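Local coordinates for protein IclR family transcriptional regulator (Brucella abortus, PDB 5WHM) that probably binds operator DNA through a winged helix-turn-helix domain and represses transcription, as an IclR-type regulator, at residues R28-F36 and I48-T58; T63-L72 and Y81-L90. All coordinates share one frame; numbering follows the deposited sequence.

Contact 1: residues R28-F36 and I48-T58; sequences RGLEVLRCF and IAHKTGLPKPT. With ACY (acetic acid), chain K.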
loop_
_atom_site.group_PDB
_atom_site.type_symbol
_atom_site.label_atom_id
_atom_site.label_comp_id
_atom_site.label_asym_id
_atom_site.label_seq_id
_atom_site.Cartn_x
_atom_site.Cartn_y
_atom_site.Cartn_z
ATOM N N ARG C 28 1.166 -19.748 -3.215
ATOM C CA ARG C 28 2.264 -19.961 -2.277
ATOM C C ARG C 28 3.146 -18.720 -2.175
ATOM O O ARG C 28 3.623 -18.377 -1.088
ATOM C CB ARG C 28 3.101 -21.167 -2.703
ATOM C CG ARG C 28 2.447 -22.542 -2.510
ATOM C CD ARG C 28 3.408 -23.614 -3.060
ATOM N NE ARG C 28 2.843 -24.922 -2.766
ATOM C CZ ARG C 28 3.365 -26.072 -3.157
ATOM N NH1 ARG C 28 4.478 -26.083 -3.888
ATOM N NH2 ARG C 28 2.764 -27.191 -2.819
ATOM N N GLY C 29 3.410 -18.060 -3.305
ATOM C CA GLY C 29 4.185 -16.826 -3.262
ATOM C C GLY C 29 3.485 -15.710 -2.506
ATOM O O GLY C 29 4.124 -14.957 -1.765
ATOM N N LEU C 30 2.165 -15.575 -2.685
ATOM C CA LEU C 30 1.460 -14.527 -1.938
ATOM C C LEU C 30 1.408 -14.856 -0.452
ATOM O O LEU C 30 1.480 -13.947 0.389
ATOM C CB LEU C 30 0.049 -14.337 -2.484
ATOM C CG LEU C 30 0.068 -13.667 -3.865
ATOM C CD1 LEU C 30 -1.258 -13.878 -4.550
ATOM C CD2 LEU C 30 0.309 -12.189 -3.711
ATOM N N GLU C 31 1.310 -16.143 -0.112
ATOM C CA GLU C 31 1.391 -16.554 1.288
ATOM C C GLU C 31 2.759 -16.204 1.888
ATOM O O GLU C 31 2.846 -15.804 3.054
ATOM C CB GLU C 31 1.118 -18.050 1.369
ATOM C CG GLU C 31 0.407 -18.534 2.590
ATOM C CD GLU C 31 -0.863 -17.739 2.960
ATOM O OE1 GLU C 31 -1.744 -17.491 2.112
ATOM O OE2 GLU C 31 -0.977 -17.380 4.134
ATOM N N VAL C 32 3.841 -16.356 1.112
ATOM C CA VAL C 32 5.156 -15.886 1.553
ATOM C C VAL C 32 5.130 -14.375 1.813
ATOM O O VAL C 32 5.604 -13.898 2.848
ATOM C CB VAL C 32 6.244 -16.250 0.512
ATOM C CG1 VAL C 32 7.554 -15.452 0.778
ATOM C CG2 VAL C 32 6.514 -17.780 0.500
ATOM N N LEU C 33 4.601 -13.596 0.870
ATOM C CA LEU C 33 4.568 -12.146 1.084
ATOM C C LEU C 33 3.715 -11.778 2.293
ATOM O O LEU C 33 4.024 -10.805 2.991
ATOM C CB LEU C 33 4.034 -11.427 -0.154
ATOM C CG LEU C 33 4.962 -11.437 -1.367
ATOM C CD1 LEU C 33 4.206 -10.888 -2.589
ATOM C CD2 LEU C 33 6.233 -10.611 -1.045
ATOM N N ARG C 34 2.669 -12.560 2.586
ATOM C CA ARG C 34 1.843 -12.262 3.766
ATOM C C ARG C 34 2.554 -12.539 5.087
ATOM O O ARG C 34 2.026 -12.157 6.143
ATOM C CB ARG C 34 0.548 -13.071 3.741
ATOM C CG ARG C 34 -0.479 -12.636 2.713
ATOM C CD ARG C 34 -1.809 -13.367 2.997
ATOM N NE ARG C 34 -2.903 -12.928 2.131
ATOM C CZ ARG C 34 -3.877 -12.094 2.505
ATOM N NH1 ARG C 34 -4.839 -11.752 1.638
ATOM N NH2 ARG C 34 -3.898 -11.609 3.744
ATOM N N CYS C 35 3.705 -13.220 5.067
ATOM C CA CYS C 35 4.450 -13.466 6.304
ATOM C C CYS C 35 5.020 -12.184 6.879
ATOM O O CYS C 35 5.315 -12.129 8.073
ATOM C CB CYS C 35 5.612 -14.427 6.051
ATOM S SG CYS C 35 5.080 -16.103 5.821
ATOM N N PHE C 36 5.243 -11.183 6.029
ATOM C CA PHE C 36 5.809 -9.905 6.444
ATOM C C PHE C 36 4.689 -9.010 6.949
ATOM O O PHE C 36 3.637 -8.884 6.306
ATOM C CB PHE C 36 6.563 -9.248 5.283
ATOM C CG PHE C 36 7.757 -10.052 4.809
ATOM C CD1 PHE C 36 7.588 -11.089 3.913
ATOM C CD2 PHE C 36 9.043 -9.778 5.279
ATOM C CE1 PHE C 36 8.676 -11.860 3.483
ATOM C CE2 PHE C 36 10.140 -10.517 4.838
ATOM C CZ PHE C 36 9.963 -11.563 3.941
ATOM N N ILE C 48 10.165 -18.413 7.165
ATOM C CA ILE C 48 9.050 -18.418 6.224
ATOM C C ILE C 48 8.518 -19.838 6.035
ATOM O O ILE C 48 7.303 -20.041 5.936
ATOM C CB ILE C 48 9.462 -17.753 4.898
ATOM C CG1 ILE C 48 9.737 -16.256 5.134
ATOM C CG2 ILE C 48 8.374 -17.927 3.833
ATOM C CD1 ILE C 48 10.444 -15.577 3.981
ATOM N N ALA C 49 9.406 -20.842 6.008
ATOM C CA ALA C 49 8.948 -22.231 5.933
ATOM C C ALA C 49 8.133 -22.598 7.164
ATOM O O ALA C 49 7.125 -23.313 7.065
ATOM C CB ALA C 49 10.133 -23.200 5.811
ATOM N N HIS C 50 8.580 -22.158 8.342
ATOM C CA HIS C 50 7.842 -22.492 9.555
ATOM C C HIS C 50 6.466 -21.838 9.537
ATOM O O HIS C 50 5.463 -22.488 9.842
ATOM C CB HIS C 50 8.628 -22.083 10.797
ATOM C CG HIS C 50 7.882 -22.325 12.076
ATOM N ND1 HIS C 50 6.975 -21.424 12.596
ATOM C CD2 HIS C 50 7.878 -23.386 12.919
ATOM C CE1 HIS C 50 6.458 -21.912 13.711
ATOM N NE2 HIS C 50 6.992 -23.100 13.930
ATOM N N LYS C 51 6.394 -20.553 9.149
ATOM C CA LYS C 51 5.120 -19.834 9.147
ATOM C C LYS C 51 4.138 -20.400 8.127
ATOM O O LYS C 51 2.925 -20.417 8.366
ATOM C CB LYS C 51 5.342 -18.349 8.834
ATOM C CG LYS C 51 5.965 -17.530 9.951
ATOM C CD LYS C 51 6.126 -16.062 9.438
ATOM C CE LYS C 51 6.789 -15.161 10.466
ATOM N NZ LYS C 51 6.045 -15.211 11.720
ATOM N N THR C 52 4.626 -20.775 6.950
ATOM C CA THR C 52 3.744 -21.196 5.872
ATOM C C THR C 52 3.493 -22.695 5.854
ATOM O O THR C 52 2.530 -23.126 5.218
ATOM C CB THR C 52 4.325 -20.815 4.514
ATOM O OG1 THR C 52 5.614 -21.442 4.355
ATOM C CG2 THR C 52 4.401 -19.248 4.335
ATOM N N GLY C 53 4.344 -23.491 6.499
ATOM C CA GLY C 53 4.291 -24.936 6.365
ATOM C C GLY C 53 4.927 -25.485 5.094
ATOM O O GLY C 53 5.003 -26.703 4.942
ATOM N N LEU C 54 5.405 -24.632 4.184
ATOM C CA LEU C 54 6.005 -25.115 2.941
ATOM C C LEU C 54 7.429 -25.622 3.185
ATOM O O LEU C 54 8.154 -25.093 4.037
ATOM C CB LEU C 54 6.045 -23.997 1.893
ATOM C CG LEU C 54 4.689 -23.454 1.430
ATOM C CD1 LEU C 54 4.822 -22.110 0.691
ATOM C CD2 LEU C 54 3.967 -24.515 0.577
ATOM N N PRO C 55 7.879 -26.606 2.407
ATOM C CA PRO C 55 9.285 -27.033 2.509
ATOM C C PRO C 55 10.258 -25.893 2.197
ATOM O O PRO C 55 9.993 -25.009 1.374
ATOM C CB PRO C 55 9.393 -28.162 1.470
ATOM C CG PRO C 55 7.977 -28.604 1.219
ATOM C CD PRO C 55 7.144 -27.352 1.371
ATOM N N LYS C 56 11.411 -25.934 2.858
ATOM C CA LYS C 56 12.436 -24.917 2.635
ATOM C C LYS C 56 12.891 -24.764 1.177
ATOM O O LYS C 56 13.056 -23.610 0.741
ATOM C CB LYS C 56 13.635 -25.194 3.558
ATOM C CG LYS C 56 14.442 -23.932 3.895
ATOM C CD LYS C 56 15.773 -24.264 4.585
ATOM C CE LYS C 56 16.713 -23.057 4.624
ATOM N NZ LYS C 56 18.167 -23.454 4.514
ATOM N N PRO C 57 13.122 -25.826 0.378
ATOM C CA PRO C 57 13.473 -25.582 -1.041
ATOM C C PRO C 57 12.364 -24.869 -1.796
ATOM O O PRO C 57 12.640 -24.087 -2.711
ATOM C CB PRO C 57 13.727 -26.993 -1.611
ATOM C CG PRO C 57 13.896 -27.888 -0.419
ATOM C CD PRO C 57 13.076 -27.270 0.690
ATOM N N THR C 58 11.104 -25.102 -1.420
ATOM C CA THR C 58 9.998 -24.418 -2.081
ATOM C C THR C 58 10.001 -22.936 -1.745
ATOM O O THR C 58 9.884 -22.080 -2.631
ATOM C CB THR C 58 8.685 -25.066 -1.657
ATOM O OG1 THR C 58 8.671 -26.398 -2.146
ATOM C CG2 THR C 58 7.476 -24.307 -2.217
HETATM C C ACY K . 6.689 -23.396 -5.978
HETATM O O ACY K . 5.644 -23.921 -5.559
HETATM O OXT ACY K . 7.907 -23.741 -5.900
HETATM C CH3 ACY K . 6.388 -22.170 -6.704
HETATM O O HOH W 1 3.946 -13.339 10.153
#
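Cys-35 and Thr-52 meet where the contact is tightest, the sulfur SG lying 3.5 Å from the methyl CG2. Cys-35 SG also rests against the Lys-51 methylenes, 3.8 Å from CD. Deeper in, Val-32 and Ile-48 cross at about a right angle and touch through their CG2 methyls at 3.8 Å, while Ile-48 sends CD1 obliquely to the Phe-36 ring. Thr-52 presents its methyl to helix 24-33 because its hydroxyl, at chi1 59°, turns back over its own helix: OG1 donates to Ile-48 O and accepts from Leu-54 N at 3.2 Å, an ST turn at the corner that Gly-53 opens with positive phi. The Arg-28 end packs almost as closely but lies nearer solvent. Arg-28 runs extended across Leu-54, whose CD2 lies over one guanidinium face, 3.6 Å from NE, while Arg-28 NH1 donates to O of an acetic acid molecule, probably from the crystallisation liquor, near the guanidinium plane. At the other exposed border a water bridges Cys-35 O and, weakly, Lys-51 NZ, which also pairs with Glu-40. No direct hydrogen bond joins the segments, so apolar packing holds helix 24-33 against the helix-turn-helix corner.

Contact 2: residues T63-L72 and Y81-L90; sequences THTLVRLGYL and YQLDIGILRL. With EDO (1,2-ethanediol), chain I.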
loop_
_atom_site.group_PDB
_atom_site.type_symbol
_atom_site.label_atom_id
_atom_site.label_comp_id
_atom_site.label_asym_id
_atom_site.label_seq_id
_atom_site.Cartn_x
_atom_site.Cartn_y
_atom_site.Cartn_z
ATOM N N THR C 63 11.151 -16.998 -2.687
ATOM C CA THR C 63 11.841 -15.775 -2.296
ATOM C C THR C 63 12.857 -15.351 -3.351
ATOM O O THR C 63 12.999 -14.154 -3.614
ATOM C CB THR C 63 12.517 -15.907 -0.921
ATOM O OG1 THR C 63 13.409 -17.010 -0.914
ATOM C CG2 THR C 63 11.478 -16.099 0.249
ATOM N N HIS C 64 13.576 -16.307 -3.956
ATOM C CA HIS C 64 14.485 -15.962 -5.056
ATOM C C HIS C 64 13.740 -15.235 -6.166
ATOM O O HIS C 64 14.198 -14.198 -6.672
ATOM C CB HIS C 64 15.151 -17.225 -5.610
ATOM C CG HIS C 64 15.830 -17.013 -6.931
ATOM N ND1 HIS C 64 17.093 -16.475 -7.030
ATOM C CD2 HIS C 64 15.422 -17.263 -8.200
ATOM C CE1 HIS C 64 17.444 -16.414 -8.309
ATOM N NE2 HIS C 64 16.455 -16.902 -9.040
ATOM N N THR C 65 12.581 -15.778 -6.559
ATOM C CA THR C 65 11.754 -15.136 -7.578
ATOM C C THR C 65 11.325 -13.726 -7.152
ATOM O O THR C 65 11.378 -12.775 -7.946
ATOM C CB THR C 65 10.539 -16.036 -7.836
ATOM O OG1 THR C 65 11.030 -17.307 -8.242
ATOM C CG2 THR C 65 9.594 -15.463 -8.914
ATOM N N LEU C 66 10.849 -13.582 -5.913
ATOM C CA LEU C 66 10.356 -12.286 -5.453
ATOM C C LEU C 66 11.486 -11.255 -5.417
ATOM O O LEU C 66 11.270 -10.080 -5.731
ATOM C CB LEU C 66 9.681 -12.446 -4.068
ATOM C CG LEU C 66 8.378 -13.251 -4.133
ATOM C CD1 LEU C 66 7.903 -13.706 -2.702
ATOM C CD2 LEU C 66 7.285 -12.427 -4.822
ATOM N N VAL C 67 12.703 -11.681 -5.054
ATOM C CA VAL C 67 13.851 -10.767 -5.097
ATOM C C VAL C 67 14.173 -10.347 -6.534
ATOM O O VAL C 67 14.379 -9.161 -6.818
ATOM C CB VAL C 67 15.064 -11.404 -4.397
ATOM C CG1 VAL C 67 16.341 -10.526 -4.591
ATOM C CG2 VAL C 67 14.731 -11.620 -2.901
ATOM N N ARG C 68 14.217 -11.298 -7.466
ATOM C CA ARG C 68 14.552 -10.894 -8.833
ATOM C C ARG C 68 13.516 -9.927 -9.393
ATOM O O ARG C 68 13.846 -9.077 -10.227
ATOM C CB ARG C 68 14.687 -12.110 -9.748
ATOM C CG ARG C 68 15.932 -12.923 -9.477
ATOM C CD ARG C 68 16.315 -13.785 -10.673
ATOM N NE ARG C 68 16.632 -12.985 -11.854
ATOM C CZ ARG C 68 16.742 -13.489 -13.078
ATOM N NH1 ARG C 68 16.541 -14.793 -13.264
ATOM N NH2 ARG C 68 17.035 -12.690 -14.110
ATOM N N LEU C 69 12.268 -10.036 -8.940
ATOM C CA LEU C 69 11.193 -9.205 -9.448
ATOM C C LEU C 69 11.124 -7.843 -8.768
ATOM O O LEU C 69 10.464 -6.960 -9.302
ATOM C CB LEU C 69 9.840 -9.932 -9.254
ATOM C CG LEU C 69 9.544 -11.178 -10.108
ATOM C CD1 LEU C 69 8.270 -11.924 -9.562
ATOM C CD2 LEU C 69 9.347 -10.744 -11.532
ATOM N N GLY C 70 11.776 -7.663 -7.616
ATOM C CA GLY C 70 11.723 -6.400 -6.896
ATOM C C GLY C 70 10.662 -6.317 -5.813
ATOM O O GLY C 70 10.427 -5.217 -5.306
ATOM N N TYR C 71 9.994 -7.430 -5.463
ATOM C CA TYR C 71 9.024 -7.428 -4.348
ATOM C C TYR C 71 9.661 -7.729 -3.004
ATOM O O TYR C 71 9.087 -7.381 -1.960
ATOM C CB TYR C 71 7.913 -8.463 -4.577
ATOM C CG TYR C 71 7.193 -8.207 -5.871
ATOM C CD1 TYR C 71 6.421 -7.048 -6.041
ATOM C CD2 TYR C 71 7.276 -9.125 -6.930
ATOM C CE1 TYR C 71 5.779 -6.788 -7.243
ATOM C CE2 TYR C 71 6.628 -8.873 -8.137
ATOM C CZ TYR C 71 5.883 -7.699 -8.274
ATOM O OH TYR C 71 5.219 -7.436 -9.454
ATOM N N LEU C 72 10.774 -8.456 -2.988
ATOM C CA LEU C 72 11.578 -8.603 -1.786
ATOM C C LEU C 72 12.951 -8.032 -2.065
ATOM O O LEU C 72 13.399 -8.008 -3.210
ATOM C CB LEU C 72 11.735 -10.076 -1.357
ATOM C CG LEU C 72 10.485 -10.803 -0.857
ATOM C CD1 LEU C 72 10.934 -12.242 -0.513
ATOM C CD2 LEU C 72 9.916 -10.107 0.409
ATOM N N TYR C 81 15.413 -11.363 4.211
ATOM C CA TYR C 81 14.554 -10.645 3.277
ATOM C C TYR C 81 13.703 -9.583 3.976
ATOM O O TYR C 81 13.340 -9.712 5.153
ATOM C CB TYR C 81 13.591 -11.583 2.541
ATOM C CG TYR C 81 14.311 -12.746 1.890
ATOM C CD1 TYR C 81 14.930 -12.608 0.635
ATOM C CD2 TYR C 81 14.412 -13.958 2.543
ATOM C CE1 TYR C 81 15.616 -13.705 0.036
ATOM C CE2 TYR C 81 15.091 -15.038 1.973
ATOM C CZ TYR C 81 15.687 -14.900 0.728
ATOM O OH TYR C 81 16.364 -15.985 0.203
ATOM N N GLN C 82 13.336 -8.560 3.198
ATOM C CA GLN C 82 12.336 -7.568 3.575
ATOM C C GLN C 82 11.506 -7.255 2.348
ATOM O O GLN C 82 11.982 -7.417 1.209
ATOM C CB GLN C 82 12.976 -6.274 4.094
ATOM C CG GLN C 82 13.784 -6.412 5.307
ATOM C CD GLN C 82 14.135 -5.054 5.867
ATOM O OE1 GLN C 82 14.785 -4.250 5.202
ATOM N NE2 GLN C 82 13.685 -4.781 7.090
ATOM N N LEU C 83 10.273 -6.796 2.573
ATOM C CA LEU C 83 9.445 -6.314 1.465
ATOM C C LEU C 83 10.162 -5.150 0.774
ATOM O O LEU C 83 10.798 -4.320 1.428
ATOM C CB LEU C 83 8.070 -5.821 1.965
ATOM C CG LEU C 83 7.173 -6.938 2.556
ATOM C CD1 LEU C 83 5.910 -6.295 3.166
ATOM C CD2 LEU C 83 6.807 -7.958 1.476
ATOM N N ASP C 84 9.987 -5.044 -0.544
ATOM C CA ASP C 84 10.637 -3.964 -1.274
ATOM C C ASP C 84 9.610 -3.160 -2.084
ATOM O O ASP C 84 8.410 -3.476 -2.124
ATOM C CB ASP C 84 11.763 -4.522 -2.171
ATOM C CG ASP C 84 12.847 -3.473 -2.517
ATOM O OD1 ASP C 84 12.766 -2.283 -2.119
ATOM O OD2 ASP C 84 13.809 -3.883 -3.199
ATOM N N ILE C 85 10.134 -2.112 -2.738
ATOM C CA ILE C 85 9.343 -1.047 -3.359
ATOM C C ILE C 85 8.336 -1.597 -4.348
ATOM O O ILE C 85 7.260 -1.012 -4.544
ATOM C CB ILE C 85 10.266 -0.041 -4.097
ATOM C CG1 ILE C 85 11.397 0.453 -3.184
ATOM C CG2 ILE C 85 9.421 1.127 -4.671
ATOM C CD1 ILE C 85 10.899 0.973 -1.813
ATOM N N GLY C 86 8.680 -2.684 -5.042
ATOM C CA GLY C 86 7.747 -3.183 -6.028
ATOM C C GLY C 86 6.413 -3.588 -5.441
ATOM O O GLY C 86 5.418 -3.621 -6.166
ATOM N N ILE C 87 6.350 -3.832 -4.130
ATOM C CA ILE C 87 5.048 -4.141 -3.508
ATOM C C ILE C 87 4.050 -3.006 -3.759
ATOM O O ILE C 87 2.854 -3.246 -3.994
ATOM C CB ILE C 87 5.230 -4.415 -1.997
ATOM C CG1 ILE C 87 6.044 -5.699 -1.750
ATOM C CG2 ILE C 87 3.877 -4.503 -1.243
ATOM C CD1 ILE C 87 5.270 -7.001 -2.090
ATOM N N LEU C 88 4.520 -1.750 -3.743
ATOM C CA LEU C 88 3.580 -0.626 -3.896
ATOM C C LEU C 88 2.988 -0.529 -5.294
ATOM O O LEU C 88 1.903 0.036 -5.457
ATOM C CB LEU C 88 4.248 0.718 -3.523
ATOM C CG LEU C 88 4.804 0.770 -2.102
ATOM C CD1 LEU C 88 5.622 2.052 -1.876
ATOM C CD2 LEU C 88 3.662 0.691 -1.068
ATOM N N ARG C 89 3.648 -1.085 -6.296
ATOM C CA ARG C 89 3.156 -1.063 -7.669
ATOM C C ARG C 89 2.000 -2.039 -7.883
ATOM O O ARG C 89 1.421 -2.071 -8.976
ATOM C CB ARG C 89 4.280 -1.450 -8.650
ATOM C CG ARG C 89 5.616 -0.692 -8.554
ATOM C CD ARG C 89 5.468 0.754 -9.016
ATOM N NE ARG C 89 5.004 0.971 -10.404
ATOM C CZ ARG C 89 5.774 1.033 -11.499
ATOM N NH1 ARG C 89 5.216 1.311 -12.674
ATOM N NH2 ARG C 89 7.082 0.789 -11.461
ATOM N N LEU C 90 1.736 -2.913 -6.924
ATOM C CA LEU C 90 0.570 -3.785 -7.012
ATOM C C LEU C 90 -0.745 -3.043 -6.778
ATOM O O LEU C 90 -1.822 -3.634 -6.971
ATOM C CB LEU C 90 0.703 -4.919 -5.994
ATOM C CG LEU C 90 1.989 -5.770 -6.130
ATOM C CD1 LEU C 90 2.103 -6.759 -4.948
ATOM C CD2 LEU C 90 2.014 -6.494 -7.451
HETATM C C1 EDO I . 12.385 -2.584 -5.781
HETATM O O1 EDO I . 11.767 -2.677 -7.067
HETATM C C2 EDO I . 13.836 -2.134 -5.924
HETATM O O2 EDO I . 14.522 -3.025 -6.813
HETATM O O HOH W 2 16.102 -17.850 -1.826
HETATM O O HOH W 3 14.443 -6.150 -4.740
#
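The Tyr-81 ring carries Thr-63 on one face: CB stands 3.9 Å from the ring centroid, a CH-pi contact offset toward the rim. Val-67 CG2 and Leu-72 CD1 approach the same ring obliquely, and Val-67 CG2 lies 3.7 Å from Tyr-81 CD1. Near the phenol end, a water links Tyr-81 OH with Thr-63 OG1; Asn-45 bonds to Thr-63 OG1 and, weakly, to Tyr-81 OH. The second ring, Tyr-71, is met at its edge by Gly-86 O, 3.4 Å from CE1, and by Leu-69 CD1 of its own segment, while Leu-90 CD2 comes in obliquely. With CG of Tyr-71 anti to the carbonyl carbon (chi1 -58°), the ring edge is brought to Gly-86 O, and the OH extends toward Arg-34 of the second subunit.

Between the rings the backbones lock. Helix 56-69 ends in a Schellman motif at Gly-70, whose carbonyl O accepts from Gly-86 N at 3.1 Å. Tyr-71 O takes Asp-84 N at 2.9 Å from well above its carbonyl plane. Beside them Leu-72 pairs with Leu-83 as an antiparallel, non-hydrogen-bonded bridge, and Leu-72 CA makes a bent CA-H...O contact with Gln-82 O. Asp-84 OD1 receives its neighbour Ile-85 N at 2.7 Å and forms a salt bridge with Arg-73, while a water ties OD2 to Leu-72 O. Following the helix-turn-helix, helix 56-69 leads into the hairpin of strands 72-74 and 81-83, the wing of a winged helix-turn-helix domain.

Contact 1 lies within the helix-turn-helix region; contact 2 joins the end of helix 56-69 to the second wing strand and the residues that follow. They share helix 56-69, contact 1 including its beginning. Phe-36 joins them, its ring packing on Leu-72 and its CE2 lying 3.3 Å from Tyr-81 O, while Leu-33 meets Leu-83, so one hydrophobic core continues from helix 24-33 to the hairpin. Contact 1 is only partly buried, and its direct contacts are largely apolar, with a water bridging at one border. Contact 2 is buried and adds direct backbone hydrogen bonds, as suits a strand pair and a helix end. Both also reach the second subunit, contact 2 with more of its residues.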